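Hypothetical nigD-like protein (Bacteroides caccae, PDB 3QWN) is of unknown exact function but is classed as a NigD-like immunity protein, probably protecting its producer against a bacteriocin-type toxin. Local coordinates at residues 20-23 with 24-28. Residues are numbered along the deposited sequence; the frame is centred on the assembly and turned at random.
Sequences GTDG and SIQTL
The carboxylate of Asp22 is held by Ser24 at two different attitudes, both through OD1. Close to its plane, tilted 23° from it and on the syn side, Ser24 OG donates to Asp22 OD1 over a short 2.5 Å. Above the plane, 57° out of it, the backbone N of Ser24 donates to the same Asp22 OD1 at 3.2 Å; this bond closes an Asx turn over Gly23. A first torsion of 65° sets Asp22 CG between its backbone N and carbonyl carbon, folding the carboxylate back to the following chain. One near the plane and one above it, the two bonds would be expected to limit the carboxylate's rotation.

The backbone geometry is that of a 3:5 hairpin, a type I turn with a G1 bulge. Gly23 N bonds to Gly20 O at 3.2 Å, closing the turn, and Gly20 N bonds to Ser24 O at 3.3 Å. Gly23 has a positive phi, at which a CB would press on the carbonyl O of Asp22, so glycine suits the bulge position.

Gln26 crosses to the start of the turn: its CG lies 3.5 Å from Gly20 N, and a bend at chi2 brings OE1 back toward the turn, 4.2 Å from Gly20 CA. One water donates to Gln26 OE1 at 2.9 Å and only weakly to Asp22 OD1, and it also hydrogen-bonds to Thr21 OG1, linking these turn residues to Gln26 on the strand.

The turn connects antiparallel strands 13-19 and 25-30 of the N-terminal OB domain. Gln26 and Thr27 face Lys18 as a classic beta bulge, while Gly20 and Gly23 make backbone hydrogen bonds to Asn50 and Ile47 in the loop before strand 52-63. Buried Ile25 packs on Val17, Val38 and Ile72, of strands 13-19, 36-41 and 68-77.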
ATOM      1  N   GLY A  20       6.518 -12.853  17.681  1.00 45.88           N
ATOM      2  CA  GLY A  20       6.147 -13.606  18.850  1.00 46.15           C
ATOM      3  C   GLY A  20       6.484 -12.772  20.063  1.00 51.62           C
ATOM      4  O   GLY A  20       6.628 -11.547  19.964  1.00 50.45           O
ATOM      5  N   THR A  21       6.685 -13.444  21.197  1.00 49.17           N
ATOM      6  CA  THR A  21       6.840 -12.813  22.489  1.00 51.62           C
ATOM      7  C   THR A  21       8.093 -11.957  22.641  1.00 55.26           C
ATOM      8  O   THR A  21       8.079 -11.049  23.490  1.00 54.64           O
ATOM      9  CB  THR A  21       6.735 -13.858  23.577  1.00 67.09           C
ATOM     10  OG1 THR A  21       7.812 -14.787  23.458  1.00 66.02           O
ATOM     11  CG2 THR A  21       5.409 -14.597  23.503  1.00 67.57           C
ATOM     12  N   ASP A  22       9.146 -12.205  21.812  1.00 50.26           N
ATOM     13  CA  ASP A  22      10.399 -11.459  21.927  1.00 48.76           C
ATOM     14  C   ASP A  22      10.546 -10.393  20.792  1.00 53.15           C
ATOM     15  O   ASP A  22      11.562  -9.691  20.748  1.00 53.82           O
ATOM     16  CB  ASP A  22      11.589 -12.429  21.966  1.00 49.36           C
ATOM     17  CG  ASP A  22      11.803 -13.244  20.699  1.00 59.62           C
ATOM     18  OD1 ASP A  22      10.914 -13.215  19.809  1.00 60.35           O
ATOM     19  OD2 ASP A  22      12.845 -13.931  20.603  1.00 63.73           O
ATOM     20  N   GLY A  23       9.547 -10.291  19.905  1.00 47.82           N
ATOM     21  CA  GLY A  23       9.556  -9.316  18.813  1.00 45.44           C
ATOM     22  C   GLY A  23      10.154  -9.798  17.507  1.00 45.47           C
ATOM     23  O   GLY A  23      10.024  -9.141  16.467  1.00 42.52           O
ATOM     24  N   SER A  24      10.832 -10.946  17.556  1.00 41.48           N
ATOM     25  CA  SER A  24      11.433 -11.562  16.372  1.00 38.35           C
ATOM     26  C   SER A  24      10.329 -12.065  15.452  1.00 40.44           C
ATOM     27  O   SER A  24       9.238 -12.387  15.935  1.00 41.59           O
ATOM     28  CB  SER A  24      12.362 -12.691  16.794  1.00 40.63           C
ATOM     29  OG  SER A  24      11.645 -13.711  17.468  1.00 49.95           O
ATOM     30  N   ILE A  25      10.569 -12.046  14.140  1.00 37.13           N
ATOM     31  CA  ILE A  25       9.584 -12.436  13.128  1.00 36.01           C
ATOM     32  C   ILE A  25       9.477 -13.956  13.083  1.00 41.74           C
ATOM     33  O   ILE A  25      10.462 -14.639  12.833  1.00 41.86           O
ATOM     34  CB  ILE A  25       9.898 -11.820  11.741  1.00 36.74           C
ATOM     35  CG1 ILE A  25      10.105 -10.291  11.835  1.00 36.09           C
ATOM     36  CG2 ILE A  25       8.800 -12.213  10.709  1.00 34.69           C
ATOM     37  CD1 ILE A  25       8.828  -9.454  12.239  1.00 34.79           C
ATOM     38  N   GLN A  26       8.273 -14.474  13.313  1.00 40.36           N
ATOM     39  CA  GLN A  26       8.038 -15.910  13.397  1.00 41.00           C
ATOM     40  C   GLN A  26       7.211 -16.397  12.244  1.00 44.97           C
ATOM     41  O   GLN A  26       7.251 -17.584  11.935  1.00 46.94           O
ATOM     42  CB  GLN A  26       7.326 -16.272  14.720  1.00 44.06           C
ATOM     43  CG  GLN A  26       7.869 -15.616  15.982  1.00 69.26           C
ATOM     44  CD  GLN A  26       8.965 -16.381  16.697  1.00 95.92           C
ATOM     45  OE1 GLN A  26       8.877 -16.597  17.915  1.00 94.33           O
ATOM     46  NE2 GLN A  26      10.061 -16.725  15.994  1.00 82.14           N
ATOM     47  N   THR A  27       6.440 -15.496  11.629  1.00 40.21           N
ATOM     48  CA  THR A  27       5.519 -15.806  10.542  1.00 39.16           C
ATOM     49  C   THR A  27       5.557 -14.766   9.445  1.00 41.60           C
ATOM     50  O   THR A  27       5.636 -13.578   9.724  1.00 40.60           O
ATOM     51  CB  THR A  27       4.118 -15.896  11.122  1.00 43.32           C
ATOM     52  OG1 THR A  27       4.150 -16.983  12.031  1.00 47.15           O
ATOM     53  CG2 THR A  27       3.028 -16.120  10.064  1.00 37.41           C
ATOM     54  N   LEU A  28       5.437 -15.234   8.198  1.00 37.42           N
ATOM     55  CA  LEU A  28       5.382 -14.433   6.993  1.00 35.89           C
ATOM     56  C   LEU A  28       4.171 -14.929   6.221  1.00 42.47           C
ATOM     57  O   LEU A  28       4.000 -16.127   6.062  1.00 44.14           O
ATOM     58  CB  LEU A  28       6.718 -14.521   6.185  1.00 33.96           C
ATOM     59  CG  LEU A  28       6.736 -13.704   4.924  1.00 37.20           C
ATOM     60  CD1 LEU A  28       8.054 -13.050   4.701  1.00 37.50           C
ATOM     61  CD2 LEU A  28       6.288 -14.502   3.760  1.00 38.36           C
TER
HETATM   62  O   HOH W   1       9.072 -15.779  20.735  1.00 64.85           O